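Local coordinates for ABC transporter periplasmic-binding protein YTFQ (Escherichia coli, PDB 2VK2) that binds alpha- and beta-galactofuranose in the periplasm as the solute-binding protein of the YtfQRT-YjfF ABC transporter, at residues V5-V10 and F63-V68; R31-K36 and P254-L259; V178-I183 and I207-E212. All coordinates share one frame; numbering follows the deposited sequence.

Contact 1: residues V5-V10 and F63-V68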
ATOM      1  N   VAL A   5       9.316 -21.456   0.359  1.00 11.57           N
ATOM      2  CA  VAL A   5       8.978 -20.274  -0.426  1.00 10.26           C
ATOM      3  C   VAL A   5       9.983 -19.167  -0.126  1.00  9.49           C
ATOM      4  O   VAL A   5      10.294 -18.898   1.033  1.00  9.25           O
ATOM      5  CB  VAL A   5       7.549 -19.782  -0.106  1.00 10.10           C
ATOM      6  CG1 VAL A   5       7.244 -18.479  -0.836  1.00  9.64           C
ATOM      7  CG2 VAL A   5       6.533 -20.851  -0.470  1.00 10.24           C
ATOM      8  N   GLY A   6      10.502 -18.545  -1.181  1.00  8.61           N
ATOM      9  CA  GLY A   6      11.348 -17.367  -1.050  1.00  8.34           C
ATOM     10  C   GLY A   6      10.505 -16.139  -1.323  1.00  8.21           C
ATOM     11  O   GLY A   6       9.907 -16.030  -2.389  1.00  8.68           O
ATOM     12  N   PHE A   7      10.452 -15.223  -0.359  1.00  8.03           N
ATOM     13  CA  PHE A   7       9.667 -13.995  -0.479  1.00  7.90           C
ATOM     14  C   PHE A   7      10.615 -12.809  -0.556  1.00  7.69           C
ATOM     15  O   PHE A   7      11.330 -12.510   0.402  1.00  7.67           O
ATOM     16  CB  PHE A   7       8.717 -13.886   0.723  1.00  8.39           C
ATOM     17  CG  PHE A   7       7.892 -12.611   0.789  1.00  8.61           C
ATOM     18  CD1 PHE A   7       7.602 -11.841  -0.336  1.00  8.61           C
ATOM     19  CD2 PHE A   7       7.355 -12.215   2.012  1.00  9.10           C
ATOM     20  CE1 PHE A   7       6.825 -10.685  -0.228  1.00  8.96           C
ATOM     21  CE2 PHE A   7       6.579 -11.071   2.120  1.00  9.57           C
ATOM     22  CZ  PHE A   7       6.312 -10.305   1.000  1.00  9.43           C
ATOM     23  N   SER A   8      10.644 -12.163  -1.722  1.00  7.38           N
ATOM     24  CA  SER A   8      11.349 -10.902  -1.889  1.00  7.53           C
ATOM     25  C   SER A   8      10.422  -9.773  -1.455  1.00  7.60           C
ATOM     26  O   SER A   8       9.499  -9.396  -2.180  1.00  7.75           O
ATOM     27  CB  SER A   8      11.796 -10.695  -3.336  1.00  7.55           C
ATOM     28  OG  SER A   8      12.408  -9.425  -3.478  1.00  7.86           O
ATOM     29  N   GLN A   9      10.682  -9.262  -0.256  1.00  7.74           N
ATOM     30  CA  GLN A   9       9.901  -8.207   0.372  1.00  7.96           C
ATOM     31  C   GLN A   9      10.556  -6.858   0.058  1.00  8.16           C
ATOM     32  O   GLN A   9      11.779  -6.774  -0.078  1.00  8.60           O
ATOM     33  CB  GLN A   9       9.848  -8.488   1.888  1.00  8.19           C
ATOM     34  CG  GLN A   9       9.063  -7.517   2.772  1.00  8.15           C
ATOM     35  CD  GLN A   9       7.630  -7.316   2.324  1.00  8.14           C
ATOM     36  OE1 GLN A   9       7.384  -6.859   1.213  1.00  7.89           O
ATOM     37  NE2 GLN A   9       6.674  -7.623   3.200  1.00  7.48           N
ATOM     38  N   VAL A  10       9.743  -5.812  -0.077  1.00  8.41           N
ATOM     39  CA  VAL A  10      10.236  -4.477  -0.434  1.00  8.86           C
ATOM     40  C   VAL A  10      11.152  -3.927   0.652  1.00  9.22           C
ATOM     41  O   VAL A  10      12.214  -3.367   0.370  1.00  9.43           O
ATOM     42  CB  VAL A  10       9.064  -3.481  -0.636  1.00  8.69           C
ATOM     43  CG1 VAL A  10       9.583  -2.061  -0.869  1.00  9.40           C
ATOM     44  CG2 VAL A  10       8.170  -3.924  -1.781  1.00  9.39           C
ATOM     45  N   PHE A  63       7.684 -15.541  -3.978  1.00  7.57           N
ATOM     46  CA  PHE A  63       6.729 -14.454  -3.794  1.00  7.47           C
ATOM     47  C   PHE A  63       7.519 -13.162  -3.952  1.00  7.04           C
ATOM     48  O   PHE A  63       8.626 -13.045  -3.430  1.00  7.29           O
ATOM     49  CB  PHE A  63       6.120 -14.481  -2.386  1.00  7.77           C
ATOM     50  CG  PHE A  63       5.134 -15.603  -2.125  1.00  7.82           C
ATOM     51  CD1 PHE A  63       4.888 -16.626  -3.037  1.00  8.15           C
ATOM     52  CD2 PHE A  63       4.467 -15.636  -0.905  1.00  8.23           C
ATOM     53  CE1 PHE A  63       3.974 -17.634  -2.738  1.00  8.67           C
ATOM     54  CE2 PHE A  63       3.568 -16.640  -0.606  1.00  8.79           C
ATOM     55  CZ  PHE A  63       3.319 -17.638  -1.518  1.00  8.67           C
ATOM     56  N   ILE A  64       6.962 -12.191  -4.669  1.00  7.11           N
ATOM     57  CA  ILE A  64       7.611 -10.893  -4.821  1.00  7.13           C
ATOM     58  C   ILE A  64       6.583  -9.812  -4.563  1.00  7.11           C
ATOM     59  O   ILE A  64       5.491  -9.865  -5.114  1.00  7.55           O
ATOM     60  CB  ILE A  64       8.159 -10.667  -6.251  1.00  7.17           C
ATOM     61  CG1 ILE A  64       9.127 -11.778  -6.668  1.00  6.90           C
ATOM     62  CG2 ILE A  64       8.850  -9.307  -6.352  1.00  7.59           C
ATOM     63  CD1 ILE A  64       9.460 -11.747  -8.150  1.00  7.49           C
ATOM     64  N   ALA A  65       6.933  -8.844  -3.719  1.00  7.21           N
ATOM     65  CA  ALA A  65       6.191  -7.589  -3.634  1.00  7.08           C
ATOM     66  C   ALA A  65       6.992  -6.591  -4.463  1.00  7.06           C
ATOM     67  O   ALA A  65       7.998  -6.074  -3.991  1.00  7.51           O
ATOM     68  CB  ALA A  65       6.072  -7.136  -2.186  1.00  7.31           C
ATOM     69  N   PRO A  66       6.592  -6.373  -5.730  1.00  7.06           N
ATOM     70  CA  PRO A  66       7.464  -5.615  -6.636  1.00  7.03           C
ATOM     71  C   PRO A  66       7.479  -4.120  -6.331  1.00  7.01           C
ATOM     72  O   PRO A  66       6.449  -3.463  -6.442  1.00  7.16           O
ATOM     73  CB  PRO A  66       6.849  -5.885  -8.016  1.00  7.11           C
ATOM     74  CG  PRO A  66       5.420  -6.146  -7.745  1.00  7.02           C
ATOM     75  CD  PRO A  66       5.359  -6.821  -6.402  1.00  7.07           C
ATOM     76  N   VAL A  67       8.642  -3.586  -5.966  1.00  6.93           N
ATOM     77  CA  VAL A  67       8.705  -2.209  -5.470  1.00  6.94           C
ATOM     78  C   VAL A  67       8.177  -1.213  -6.508  1.00  6.97           C
ATOM     79  O   VAL A  67       7.427  -0.294  -6.164  1.00  6.87           O
ATOM     80  CB  VAL A  67      10.128  -1.823  -4.985  1.00  6.99           C
ATOM     81  CG1 VAL A  67      11.151  -1.908  -6.113  1.00  7.35           C
ATOM     82  CG2 VAL A  67      10.122  -0.435  -4.351  1.00  7.27           C
ATOM     83  N   VAL A  68       8.559  -1.416  -7.769  1.00  7.12           N
ATOM     84  CA  VAL A  68       8.033  -0.645  -8.896  1.00  7.46           C
ATOM     85  C   VAL A  68       7.508  -1.611  -9.957  1.00  7.48           C
ATOM     86  O   VAL A  68       7.769  -2.810  -9.882  1.00  7.47           O
ATOM     87  CB  VAL A  68       9.106   0.285  -9.503  1.00  7.51           C
ATOM     88  CG1 VAL A  68       9.579   1.299  -8.468  1.00  7.99           C
ATOM     89  CG2 VAL A  68      10.280  -0.519 -10.059  1.00  8.06           C
TER
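V5 sets its CG1 methyl squarely over the F63 ring, 3.7 Å from the ring centroid and 9° off the normal. CG1 is anti to the backbone N (chi1 175°), which puts it above the ring centre in a CH-pi contact. The F63 ring also meets the rings of F256 and F87. F7 CD1 lies 3.7 Å from F63 CB, and the rim of the F7 ring faces F63 O and A65 N. An alanine at F63 would probably leave V5 CG1 without its aromatic face and open a gap beside those two rings. Backbone bonds set the register: F63 N donates to G6 O, S8 N to F63 O, and A65 N to S8 O at 3.0 Å. Strands 4-9 and 61-64 are parallel neighbours in the sheet of one lobe of this periplasmic binding protein. Past the strand ends, V10 CG2 comes within 3.1 Å of A65 O, and V10 CG1 touches V67 CG2. Q9 OE1, 3.7 Å from A65 CB, accepts V10 N on a lone pair and also binds NH1 of the galactofuranose-binding R17. Q47 bonds to S8 OG, A65 O and V67 N.

Contact 2: residues R31-K36 and P254-L259; sequences RGITLK and PAFDAL
R31 lays its guanidinium across the base of the F256 side chain. F256 CB sits over one face of the guanidinium, offset toward its rim, with R31 NE 3.5 Å from F256 CB. The guanidinium and ring planes are 31° apart, so the two are not stacked flat. The arginine chain is extended from CG to NE, and this length carries the charged end past the phenylalanine to D257. There NH1 and NH2 both grip one oxygen, OD1. R31 NH1 to D257 OD1 is 2.9 Å and R31 NH2 to D257 OD1 is 3.0 Å. OD1 lies close to the guanidinium plane. Both nitrogens reach it from the same face of the carboxylate, out of the carboxylate plane, and the two planes are 58° apart. This is an end-on salt bridge to a single oxygen, not a paired two-oxygen one. R31 has two more acidic partners, E27 at NE and E260 at NH1. Three carboxylates around one guanidinium probably hold it firmly and are in turn offset by its charge.

The F256 ring continues into apolar contacts. I33 CD1 lies 3.6 Å from F256 CD1, approaching obliquely. L35 CD1 meets the ring edge at CZ, 4.2 Å away. Between R31 and I33, G32 takes a positive phi in a Schellman motif that ends helix 15-31. The chain then turns into strand 34-39, with I33 and L35 both pointing toward F256.

Strand 34-39 is one of the two edge strands of its parallel sheet and pairs with strand 4-9. Helix 252-265 packs on this sheet, in the N-terminal alpha/beta lobe of the periplasmic binding protein. F256 also touches E27 and A28 of helix 15-31.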
ATOM      1  N   ARG A  31       0.810 -23.401   8.077  1.00 12.01           N
ATOM      2  CA  ARG A  31       0.696 -24.280   6.910  1.00 12.03           C
ATOM      3  C   ARG A  31       1.856 -25.271   6.797  1.00 11.96           C
ATOM      4  O   ARG A  31       1.859 -26.112   5.900  1.00 12.40           O
ATOM      5  CB  ARG A  31       0.636 -23.442   5.630  1.00 12.03           C
ATOM      6  CG  ARG A  31      -0.594 -22.570   5.504  1.00 12.33           C
ATOM      7  CD  ARG A  31      -0.385 -21.498   4.445  1.00 12.50           C
ATOM      8  NE  ARG A  31      -1.480 -20.531   4.426  1.00 13.09           N
ATOM      9  CZ  ARG A  31      -2.570 -20.623   3.665  1.00 13.28           C
ATOM     10  NH1 ARG A  31      -2.732 -21.634   2.819  1.00 13.91           N
ATOM     11  NH2 ARG A  31      -3.504 -19.684   3.742  1.00 13.48           N
ATOM     12  N   GLY A  32       2.843 -25.164   7.682  1.00 11.72           N
ATOM     13  CA  GLY A  32       4.028 -26.024   7.628  1.00 11.68           C
ATOM     14  C   GLY A  32       4.962 -25.695   6.474  1.00 11.66           C
ATOM     15  O   GLY A  32       5.719 -26.550   6.014  1.00 12.38           O
ATOM     16  N   ILE A  33       4.912 -24.447   6.014  1.00 11.27           N
ATOM     17  CA  ILE A  33       5.721 -23.987   4.889  1.00 11.23           C
ATOM     18  C   ILE A  33       6.937 -23.245   5.429  1.00 11.05           C
ATOM     19  O   ILE A  33       6.819 -22.435   6.350  1.00 11.27           O
ATOM     20  CB  ILE A  33       4.895 -23.065   3.965  1.00 11.09           C
ATOM     21  CG1 ILE A  33       3.781 -23.869   3.286  1.00 11.57           C
ATOM     22  CG2 ILE A  33       5.789 -22.395   2.918  1.00 11.19           C
ATOM     23  CD1 ILE A  33       2.766 -23.022   2.547  1.00 11.70           C
ATOM     24  N   THR A  34       8.106 -23.550   4.871  1.00 10.94           N
ATOM     25  CA  THR A  34       9.337 -22.849   5.210  1.00 10.96           C
ATOM     26  C   THR A  34       9.399 -21.566   4.389  1.00 10.54           C
ATOM     27  O   THR A  34       9.426 -21.614   3.162  1.00 10.67           O
ATOM     28  CB  THR A  34      10.572 -23.724   4.907  1.00 11.20           C
ATOM     29  OG1 THR A  34      10.491 -24.941   5.660  1.00 12.74           O
ATOM     30  CG2 THR A  34      11.856 -22.997   5.266  1.00 11.91           C
ATOM     31  N   LEU A  35       9.405 -20.423   5.067  1.00 10.05           N
ATOM     32  CA  LEU A  35       9.403 -19.131   4.395  1.00  9.99           C
ATOM     33  C   LEU A  35      10.716 -18.409   4.641  1.00 10.20           C
ATOM     34  O   LEU A  35      11.102 -18.177   5.787  1.00 10.58           O
ATOM     35  CB  LEU A  35       8.243 -18.278   4.908  1.00  9.94           C
ATOM     36  CG  LEU A  35       8.070 -16.911   4.241  1.00  9.89           C
ATOM     37  CD1 LEU A  35       7.717 -17.059   2.769  1.00  9.61           C
ATOM     38  CD2 LEU A  35       7.013 -16.098   4.966  1.00 10.06           C
ATOM     39  N   LYS A  36      11.401 -18.068   3.553  1.00 10.12           N
ATOM     40  CA  LYS A  36      12.605 -17.255   3.605  1.00 10.79           C
ATOM     41  C   LYS A  36      12.248 -15.870   3.104  1.00 10.50           C
ATOM     42  O   LYS A  36      11.721 -15.729   2.001  1.00 11.25           O
ATOM     43  CB  LYS A  36      13.688 -17.851   2.712  1.00 10.76           C
ATOM     44  CG  LYS A  36      13.929 -19.330   2.945  1.00 11.73           C
ATOM     45  CD  LYS A  36      15.098 -19.844   2.127  1.00 12.87           C
ATOM     46  CE  LYS A  36      16.420 -19.307   2.651  1.00 15.14           C
ATOM     47  NZ  LYS A  36      17.578 -20.044   2.102  1.00 16.60           N
ATOM     48  N   PRO A 254      -3.733 -15.748   0.605  1.00 10.39           N
ATOM     49  CA  PRO A 254      -4.237 -16.131  -0.718  1.00 10.45           C
ATOM     50  C   PRO A 254      -3.158 -16.652  -1.680  1.00 10.31           C
ATOM     51  O   PRO A 254      -3.449 -17.510  -2.514  1.00 10.47           O
ATOM     52  CB  PRO A 254      -4.871 -14.837  -1.241  1.00 10.71           C
ATOM     53  CG  PRO A 254      -5.206 -14.061  -0.018  1.00 10.88           C
ATOM     54  CD  PRO A 254      -4.104 -14.363   0.947  1.00 10.50           C
ATOM     55  N   ALA A 255      -1.929 -16.153  -1.567  1.00  9.96           N
ATOM     56  CA  ALA A 255      -0.829 -16.662  -2.388  1.00 10.02           C
ATOM     57  C   ALA A 255      -0.470 -18.092  -1.993  1.00  9.98           C
ATOM     58  O   ALA A 255      -0.286 -18.949  -2.860  1.00  9.99           O
ATOM     59  CB  ALA A 255       0.383 -15.755  -2.284  1.00  9.94           C
ATOM     60  N   PHE A 256      -0.386 -18.353  -0.689  1.00  9.84           N
ATOM     61  CA  PHE A 256      -0.165 -19.718  -0.199  1.00  9.82           C
ATOM     62  C   PHE A 256      -1.309 -20.649  -0.608  1.00 10.25           C
ATOM     63  O   PHE A 256      -1.062 -21.793  -0.982  1.00 10.15           O
ATOM     64  CB  PHE A 256      -0.016 -19.757   1.327  1.00  9.58           C
ATOM     65  CG  PHE A 256       1.288 -19.196   1.845  1.00  9.22           C
ATOM     66  CD1 PHE A 256       2.511 -19.632   1.345  1.00  9.18           C
ATOM     67  CD2 PHE A 256       1.289 -18.261   2.874  1.00  9.10           C
ATOM     68  CE1 PHE A 256       3.704 -19.122   1.840  1.00  9.64           C
ATOM     69  CE2 PHE A 256       2.476 -17.748   3.374  1.00  9.19           C
ATOM     70  CZ  PHE A 256       3.687 -18.179   2.853  1.00  9.43           C
ATOM     71  N   ASP A 257      -2.550 -20.167  -0.531  1.00 10.65           N
ATOM     72  CA  ASP A 257      -3.712 -20.953  -0.969  1.00 11.39           C
ATOM     73  C   ASP A 257      -3.544 -21.403  -2.419  1.00 11.64           C
ATOM     74  O   ASP A 257      -3.720 -22.578  -2.738  1.00 12.05           O
ATOM     75  CB  ASP A 257      -5.014 -20.146  -0.855  1.00 11.72           C
ATOM     76  CG  ASP A 257      -5.467 -19.941   0.578  1.00 12.94           C
ATOM     77  OD1 ASP A 257      -5.107 -20.753   1.448  1.00 14.35           O
ATOM     78  OD2 ASP A 257      -6.206 -18.965   0.823  1.00 14.64           O
ATOM     79  N   ALA A 258      -3.210 -20.453  -3.287  1.00 11.83           N
ATOM     80  CA  ALA A 258      -3.015 -20.726  -4.711  1.00 12.02           C
ATOM     81  C   ALA A 258      -1.840 -21.671  -4.948  1.00 12.11           C
ATOM     82  O   ALA A 258      -1.927 -22.584  -5.772  1.00 12.33           O
ATOM     83  CB  ALA A 258      -2.810 -19.425  -5.472  1.00 12.02           C
ATOM     84  N   LEU A 259      -0.744 -21.455  -4.223  1.00 12.05           N
ATOM     85  CA  LEU A 259       0.442 -22.304  -4.343  1.00 12.33           C
ATOM     86  C   LEU A 259       0.141 -23.751  -3.961  1.00 13.16           C
ATOM     87  O   LEU A 259       0.506 -24.674  -4.688  1.00 13.00           O
ATOM     88  CB  LEU A 259       1.583 -21.768  -3.469  1.00 12.16           C
ATOM     89  CG  LEU A 259       2.847 -22.631  -3.374  1.00 11.95           C
ATOM     90  CD1 LEU A 259       3.459 -22.851  -4.751  1.00 11.81           C
ATOM     91  CD2 LEU A 259       3.855 -21.998  -2.430  1.00 12.22           C
TER

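Contact 3: residues V178-I183 and I207-E212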
ATOM      1  N   VAL A 178       7.787  16.295   3.677  1.00 11.40           N
ATOM      2  CA  VAL A 178       7.128  16.843   2.497  1.00 11.22           C
ATOM      3  C   VAL A 178       5.940  17.724   2.894  1.00 10.98           C
ATOM      4  O   VAL A 178       5.756  18.803   2.332  1.00 10.91           O
ATOM      5  CB  VAL A 178       6.697  15.725   1.526  1.00 11.12           C
ATOM      6  CG1 VAL A 178       5.901  16.296   0.363  1.00 11.34           C
ATOM      7  CG2 VAL A 178       7.925  14.978   1.018  1.00 11.30           C
ATOM      8  N   MET A 179       5.151  17.285   3.873  1.00 10.86           N
ATOM      9  CA  MET A 179       4.037  18.101   4.362  1.00 10.98           C
ATOM     10  C   MET A 179       4.524  19.440   4.922  1.00 11.48           C
ATOM     11  O   MET A 179       3.890  20.470   4.694  1.00 11.28           O
ATOM     12  CB  MET A 179       3.217  17.366   5.426  1.00 10.80           C
ATOM     13  CG  MET A 179       1.911  18.067   5.798  1.00 10.71           C
ATOM     14  SD  MET A 179       0.737  18.102   4.431  1.00 10.52           S
ATOM     15  CE  MET A 179      -0.447  19.308   5.027  1.00 10.65           C
ATOM     16  N   GLU A 180       5.641  19.423   5.652  1.00 12.14           N
ATOM     17  CA  GLU A 180       6.249  20.662   6.151  1.00 13.08           C
ATOM     18  C   GLU A 180       6.544  21.632   5.008  1.00 13.08           C
ATOM     19  O   GLU A 180       6.270  22.827   5.117  1.00 13.24           O
ATOM     20  CB  GLU A 180       7.540  20.371   6.922  1.00 13.16           C
ATOM     21  CG  GLU A 180       7.326  19.786   8.312  1.00 14.21           C
ATOM     22  CD  GLU A 180       8.604  19.243   8.940  1.00 14.69           C
ATOM     23  OE1 GLU A 180       9.602  19.039   8.216  1.00 17.15           O
ATOM     24  OE2 GLU A 180       8.611  19.017  10.169  1.00 17.01           O
ATOM     25  N   SER A 181       7.092  21.113   3.910  1.00 13.28           N
ATOM     26  CA  SER A 181       7.394  21.939   2.740  1.00 13.48           C
ATOM     27  C   SER A 181       6.120  22.481   2.089  1.00 13.07           C
ATOM     28  O   SER A 181       6.092  23.629   1.645  1.00 13.18           O
ATOM     29  CB  SER A 181       8.229  21.162   1.715  1.00 13.74           C
ATOM     30  OG  SER A 181       7.442  20.242   0.982  1.00 15.24           O
ATOM     31  N   PHE A 182       5.072  21.659   2.032  1.00 12.67           N
ATOM     32  CA  PHE A 182       3.783  22.095   1.493  1.00 12.49           C
ATOM     33  C   PHE A 182       3.175  23.213   2.340  1.00 12.46           C
ATOM     34  O   PHE A 182       2.669  24.198   1.805  1.00 12.29           O
ATOM     35  CB  PHE A 182       2.781  20.935   1.417  1.00 12.43           C
ATOM     36  CG  PHE A 182       3.099  19.881   0.375  1.00 12.34           C
ATOM     37  CD1 PHE A 182       4.042  20.088  -0.632  1.00 12.62           C
ATOM     38  CD2 PHE A 182       2.402  18.683   0.387  1.00 12.19           C
ATOM     39  CE1 PHE A 182       4.295  19.101  -1.579  1.00 12.84           C
ATOM     40  CE2 PHE A 182       2.644  17.704  -0.563  1.00 12.37           C
ATOM     41  CZ  PHE A 182       3.591  17.910  -1.541  1.00 12.67           C
ATOM     42  N   ILE A 183       3.219  23.046   3.659  1.00 12.64           N
ATOM     43  CA  ILE A 183       2.683  24.043   4.589  1.00 13.12           C
ATOM     44  C   ILE A 183       3.391  25.388   4.418  1.00 13.77           C
ATOM     45  O   ILE A 183       2.738  26.430   4.326  1.00 13.81           O
ATOM     46  CB  ILE A 183       2.800  23.555   6.052  1.00 12.93           C
ATOM     47  CG1 ILE A 183       1.801  22.423   6.312  1.00 12.88           C
ATOM     48  CG2 ILE A 183       2.548  24.697   7.034  1.00 12.94           C
ATOM     49  CD1 ILE A 183       2.035  21.685   7.613  1.00 13.01           C
ATOM     50  N   ILE A 207       0.192  14.761   9.832  1.00  9.81           N
ATOM     51  CA  ILE A 207      -0.532  15.212  11.021  1.00 10.14           C
ATOM     52  C   ILE A 207       0.409  15.896  12.021  1.00 10.80           C
ATOM     53  O   ILE A 207       0.055  16.930  12.591  1.00 10.52           O
ATOM     54  CB  ILE A 207      -1.316  14.047  11.679  1.00  9.94           C
ATOM     55  CG1 ILE A 207      -2.549  13.707  10.836  1.00  9.82           C
ATOM     56  CG2 ILE A 207      -1.749  14.405  13.098  1.00 10.01           C
ATOM     57  CD1 ILE A 207      -3.164  12.367  11.159  1.00 10.08           C
ATOM     58  N   GLN A 208       1.606  15.339  12.213  1.00 11.59           N
ATOM     59  CA  GLN A 208       2.629  15.970  13.060  1.00 12.90           C
ATOM     60  C   GLN A 208       3.000  17.352  12.536  1.00 12.44           C
ATOM     61  O   GLN A 208       3.063  18.317  13.301  1.00 12.66           O
ATOM     62  CB  GLN A 208       3.912  15.135  13.112  1.00 13.12           C
ATOM     63  CG  GLN A 208       3.802  13.759  13.723  1.00 14.84           C
ATOM     64  CD  GLN A 208       5.145  13.045  13.732  1.00 15.28           C
ATOM     65  OE1 GLN A 208       6.063  13.439  14.456  1.00 18.49           O
ATOM     66  NE2 GLN A 208       5.270  12.001  12.920  1.00 17.45           N
ATOM     67  N   ALA A 209       3.267  17.439  11.233  1.00 12.21           N
ATOM     68  CA  ALA A 209       3.640  18.706  10.601  1.00 12.17           C
ATOM     69  C   ALA A 209       2.538  19.755  10.731  1.00 12.11           C
ATOM     70  O   ALA A 209       2.818  20.931  10.982  1.00 12.09           O
ATOM     71  CB  ALA A 209       3.989  18.486   9.131  1.00 12.11           C
ATOM     72  N   ILE A 210       1.288  19.327  10.566  1.00 11.96           N
ATOM     73  CA  ILE A 210       0.140  20.226  10.683  1.00 11.97           C
ATOM     74  C   ILE A 210       0.044  20.793  12.102  1.00 12.83           C
ATOM     75  O   ILE A 210      -0.135  22.000  12.286  1.00 12.53           O
ATOM     76  CB  ILE A 210      -1.182  19.512  10.307  1.00 11.69           C
ATOM     77  CG1 ILE A 210      -1.194  19.148   8.818  1.00 11.33           C
ATOM     78  CG2 ILE A 210      -2.383  20.396  10.622  1.00 11.49           C
ATOM     79  CD1 ILE A 210      -2.208  18.081   8.462  1.00 11.24           C
ATOM     80  N   LYS A 211       0.177  19.923  13.100  1.00 13.91           N
ATOM     81  CA  LYS A 211       0.152  20.351  14.503  1.00 15.27           C
ATOM     82  C   LYS A 211       1.300  21.301  14.834  1.00 15.63           C
ATOM     83  O   LYS A 211       1.101  22.308  15.516  1.00 15.69           O
ATOM     84  CB  LYS A 211       0.192  19.145  15.446  1.00 15.40           C
ATOM     85  CG  LYS A 211      -1.112  18.370  15.487  1.00 16.37           C
ATOM     86  CD  LYS A 211      -1.228  17.482  16.715  1.00 17.20           C
ATOM     87  CE  LYS A 211      -0.622  16.117  16.496  1.00 18.77           C
ATOM     88  NZ  LYS A 211      -0.858  15.215  17.657  1.00 19.62           N
ATOM     89  N   GLU A 212       2.495  20.984  14.343  1.00 16.19           N
ATOM     90  CA  GLU A 212       3.676  21.815  14.597  1.00 16.74           C
ATOM     91  C   GLU A 212       3.583  23.201  13.940  1.00 16.62           C
ATOM     92  O   GLU A 212       4.233  24.148  14.390  1.00 16.74           O
ATOM     93  CB  GLU A 212       4.951  21.077  14.170  1.00 16.83           C
ATOM     94  CG  GLU A 212       5.290  19.914  15.101  1.00 17.31           C
ATOM     95  CD  GLU A 212       6.476  19.082  14.642  1.00 17.59           C
ATOM     96  OE1 GLU A 212       7.160  19.473  13.674  1.00 18.73           O
ATOM     97  OE2 GLU A 212       6.730  18.029  15.264  1.00 19.10           O
TER
HETATM   98  O   HOH W   1       7.106  20.863  11.489  1.00 34.37           O
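Helices 178-183 and 207-212 run in broadly the same direction, crossing at -39° with their axes 8.7 Å apart at closest approach. E180 and A209 have the nearest CA atoms, at 5.5 Å. The small A209 side chain lies at the middle of the contact. Its CB is met by E180 CG at 3.7 Å and by M179 CB. I183 reaches over the same residue with its delta methyl, CD1, which lies 3.5 Å from A209 O. That methyl also comes near I210 CG1. M179 bends at chi2 (66°), and its terminal methyl CE turns to I210 CG1 at 3.9 Å. No direct hydrogen bond joins segments 178-183 and 207-212; their buried contacts are carbon packing, apart from I183 CD1 against A209 O.

Both helices belong to the second alpha/beta lobe of the periplasmic binding protein. Strand 194-197 lies between them in the chain, in the alternating strand-helix order of this lobe, and pairs in parallel with strand 129-135. M179 reaches V132 of strand 129-135, and I210 touches L215 in the loop after its own helix.

At the outer margin the two acidic side chains come together. E180 OE2 and E212 OE1 are 3.8 Å apart, with their carboxylate planes turned 40° from each other. A single water lies between them and donates to both, 2.7 Å from E180 OE2 and 2.6 Å from E212 OE1. It is likely to ease the repulsion of the like charges. The other oxygen of E212, OE2, forms a salt bridge with K176, one turn earlier on the helix that carries E180, which would further offset the negative charge.

How the contacts relate
Contacts 1 and 2 adjoin in one lobe, with centres 14 Å apart. Strands 4-9 and 34-39 are neighbours in the same sheet: V5 N lies 2.8 Å from T34 O, and F7 N lies 2.7 Å from K36 O. F63 of contact 1 packs on F256 of contact 2, with F63 CE2 3.5 Å from F256 CE1. Contact 3 lies in the other lobe, its centre 32 Å from that of contact 1 and 41 Å from that of contact 2. The V10 side chain of contact 1 is about 6 Å from bound beta-D-galactofuranose. The L35 side chain of contact 2 is about 12 Å from that of sugar-binding R17, and M179 of contact 3 about 11 Å from that of N199.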